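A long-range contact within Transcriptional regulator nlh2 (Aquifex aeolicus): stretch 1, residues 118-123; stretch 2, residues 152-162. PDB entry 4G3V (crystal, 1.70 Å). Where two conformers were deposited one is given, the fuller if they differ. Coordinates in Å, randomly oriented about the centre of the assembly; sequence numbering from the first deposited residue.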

# COMPACT_ATOMS: atom_id res chain seq x y z
N ALA A 118 -6.58 -8.52 -8.16
CA ALA A 118 -6.85 -7.95 -6.85
C ALA A 118 -7.93 -6.89 -6.95
O ALA A 118 -7.98 -6.11 -7.92
CB ALA A 118 -5.60 -7.34 -6.26
N PRO A 119 -8.79 -6.83 -5.93
CA PRO A 119 -9.89 -5.87 -5.95
C PRO A 119 -9.40 -4.45 -5.67
O PRO A 119 -8.39 -4.23 -4.99
CB PRO A 119 -10.80 -6.36 -4.82
CG PRO A 119 -9.89 -7.03 -3.87
CD PRO A 119 -8.76 -7.62 -4.69
N ILE A 120 -10.13 -3.51 -6.24
CA ILE A 120 -9.94 -2.09 -6.01
C ILE A 120 -11.19 -1.63 -5.27
O ILE A 120 -12.28 -1.61 -5.85
CB ILE A 120 -9.82 -1.33 -7.35
CG1 ILE A 120 -8.57 -1.79 -8.09
CG2 ILE A 120 -9.75 0.17 -7.12
CD1 ILE A 120 -8.51 -1.32 -9.55
N LYS A 121 -11.03 -1.28 -4.00
CA LYS A 121 -12.16 -1.00 -3.11
C LYS A 121 -12.19 0.43 -2.61
O LYS A 121 -11.17 0.99 -2.22
CB LYS A 121 -12.10 -1.91 -1.90
CG LYS A 121 -12.32 -3.38 -2.23
CD LYS A 121 -12.56 -4.18 -0.95
CE LYS A 121 -12.61 -5.65 -1.23
NZ LYS A 121 -12.88 -6.43 0.01
N VAL A 122 -13.40 0.99 -2.60
CA VAL A 122 -13.66 2.29 -2.01
C VAL A 122 -14.72 2.12 -0.92
O VAL A 122 -15.87 1.69 -1.19
CB VAL A 122 -14.17 3.27 -3.06
CG1 VAL A 122 -14.48 4.61 -2.42
CG2 VAL A 122 -13.16 3.43 -4.19
N GLY A 123 -14.34 2.46 0.30
CA GLY A 123 -15.22 2.25 1.45
C GLY A 123 -15.53 0.77 1.63
O GLY A 123 -16.60 0.41 2.13
N ILE A 152 -1.15 -2.45 -4.58
CA ILE A 152 -1.44 -1.55 -5.69
C ILE A 152 -2.95 -1.39 -5.89
O ILE A 152 -3.43 -0.29 -6.16
CB ILE A 152 -0.72 -1.99 -6.95
CG1 ILE A 152 0.80 -1.80 -6.73
CG2 ILE A 152 -1.19 -1.18 -8.18
CD1 ILE A 152 1.64 -2.39 -7.77
N GLY A 153 -3.71 -2.45 -5.68
CA GLY A 153 -5.16 -2.35 -5.75
C GLY A 153 -5.72 -1.38 -4.72
O GLY A 153 -6.65 -0.62 -4.99
N ASN A 154 -5.12 -1.39 -3.54
CA ASN A 154 -5.50 -0.44 -2.49
C ASN A 154 -5.14 1.01 -2.82
O ASN A 154 -5.93 1.94 -2.57
CB ASN A 154 -4.88 -0.87 -1.17
CG ASN A 154 -5.66 -2.00 -0.51
OD1 ASN A 154 -6.70 -1.77 0.08
ND2 ASN A 154 -5.18 -3.22 -0.64
N LEU A 155 -3.94 1.22 -3.37
CA LEU A 155 -3.56 2.56 -3.81
C LEU A 155 -4.55 3.03 -4.86
O LEU A 155 -4.94 4.20 -4.89
CB LEU A 155 -2.15 2.55 -4.39
CG LEU A 155 -1.01 2.25 -3.42
CD1 LEU A 155 0.30 2.16 -4.18
CD2 LEU A 155 -0.92 3.28 -2.32
N LEU A 156 -4.95 2.12 -5.74
CA LEU A 156 -5.92 2.49 -6.76
C LEU A 156 -7.30 2.81 -6.14
O LEU A 156 -8.02 3.68 -6.62
CB LEU A 156 -6.03 1.38 -7.81
CG LEU A 156 -4.83 1.31 -8.76
CD1 LEU A 156 -4.80 0.01 -9.55
CD2 LEU A 156 -4.83 2.52 -9.73
N GLY A 157 -7.67 2.09 -5.08
CA GLY A 157 -8.91 2.38 -4.37
C GLY A 157 -8.91 3.82 -3.86
O GLY A 157 -9.88 4.55 -3.99
N MET A 158 -7.79 4.25 -3.28
CA MET A 158 -7.64 5.62 -2.80
C MET A 158 -7.80 6.58 -3.97
O MET A 158 -8.46 7.61 -3.87
CB MET A 158 -6.26 5.84 -2.16
CG MET A 158 -5.98 5.04 -0.89
SD MET A 158 -6.94 5.55 0.54
CE MET A 158 -6.51 7.27 0.69
N PHE A 159 -7.18 6.23 -5.10
CA PHE A 159 -7.22 7.07 -6.29
C PHE A 159 -8.66 7.21 -6.82
O PHE A 159 -9.07 8.31 -7.22
CB PHE A 159 -6.34 6.49 -7.39
CG PHE A 159 -6.21 7.38 -8.60
CD1 PHE A 159 -5.58 8.60 -8.51
CD2 PHE A 159 -6.72 6.99 -9.83
CE1 PHE A 159 -5.45 9.42 -9.63
CE2 PHE A 159 -6.60 7.78 -10.95
CZ PHE A 159 -5.96 9.00 -10.85
N PHE A 160 -9.40 6.11 -6.83
CA PHE A 160 -10.80 6.16 -7.26
C PHE A 160 -11.62 7.13 -6.39
O PHE A 160 -12.49 7.87 -6.88
CB PHE A 160 -11.45 4.77 -7.23
CG PHE A 160 -11.07 3.86 -8.38
CD1 PHE A 160 -9.87 4.01 -9.06
CD2 PHE A 160 -11.92 2.83 -8.76
CE1 PHE A 160 -9.53 3.15 -10.11
CE2 PHE A 160 -11.59 1.97 -9.79
CZ PHE A 160 -10.39 2.12 -10.47
N LYS A 161 -11.36 7.11 -5.08
CA LYS A 161 -12.00 8.03 -4.15
C LYS A 161 -11.57 9.47 -4.44
O LYS A 161 -12.40 10.39 -4.47
CB LYS A 161 -11.64 7.64 -2.71
CG LYS A 161 -12.24 8.54 -1.62
CD LYS A 161 -13.75 8.41 -1.53
CE LYS A 161 -14.31 9.35 -0.47
NZ LYS A 161 -15.74 9.11 -0.21
N LEU A 162 -10.28 9.66 -4.68
CA LEU A 162 -9.73 10.97 -4.98
C LEU A 162 -10.43 11.60 -6.18
O LEU A 162 -10.74 12.80 -6.17
CB LEU A 162 -8.23 10.84 -5.26
CG LEU A 162 -7.45 12.12 -5.49
CD1 LEU A 162 -7.64 13.09 -4.34
CD2 LEU A 162 -5.98 11.79 -5.67
O HOH W 1 -8.59 -2.09 -2.80

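The most unusual feature of this contact is how closely the two backbones approach, and that glycines on the helix make it possible. The CA atoms of Ile120 and Gly153 lie 4.8 Å apart and those of Lys121 and Gly157 4.9 Å apart, while the axes of strand 118-122 and the helix come within 6.3 Å and run in roughly the same direction, 31° from parallel. A CB built in ideal geometry on either glycine would point toward the strand and collide with a carbonyl oxygen: on Gly153 it would stand 2.7 Å from O of Pro119, and on Gly157 2.3 Å from O of Lys121. The positions are four residues apart, about one helical turn, so both fall on the same side of the helix.

In place of a side chain, Gly157 offers its CA, which lies 3.4 Å from O of Lys121. The angle of 132° at the hydrogen fits a CA-H...O contact. No direct hydrogen bond joins the stretches. Within the helix, N of Gly157 bonds to O of Gly153 at 2.9 Å, and N of Lys161 to O of Gly157 at 3.2 Å.

The polar link that can be traced is water 1, held mainly by the strand, and its reach to the helix is the weak bond to O of Gly153. It accepts from N of Lys121 at 2.8 Å and can donate to O of Pro119 at 3.1 Å and, weakly, to O of Gly153 at 3.3 Å. Since acceptors in reach outnumber its two protons once atoms elsewhere are counted, these donations need not all hold at once.

Ile120 supplies the main apolar anchor, with 97 Å² covered by the helix, more than any other residue here. Its CB points sideways, yet CG2 reaches to 3.5 Å from N of Gly157. The same methyl lies over one face of the Phe160 ring: CG2 is 3.8 Å from the ring centroid and 14° off the ring normal, a geometry that supports a CH-pi interaction. CD1 of Ile120 meets CD1 of Leu156 at 3.9 Å, and CG2 of Ile120 also lies 3.7 Å from C of Leu156.

Val122, whose CB does point toward the helix, continues the packing. With chi1 at 178° (t), its CG2 sits 3.5 Å from O of Gly157 and 3.7 Å from CB of Phe160, while CG1 is 4.0 Å from CD of Lys161. That last contact uses the aliphatic part of the lysine. Lys121, between the two apolar residues, directs its CB away, leaving its backbone to face Gly157.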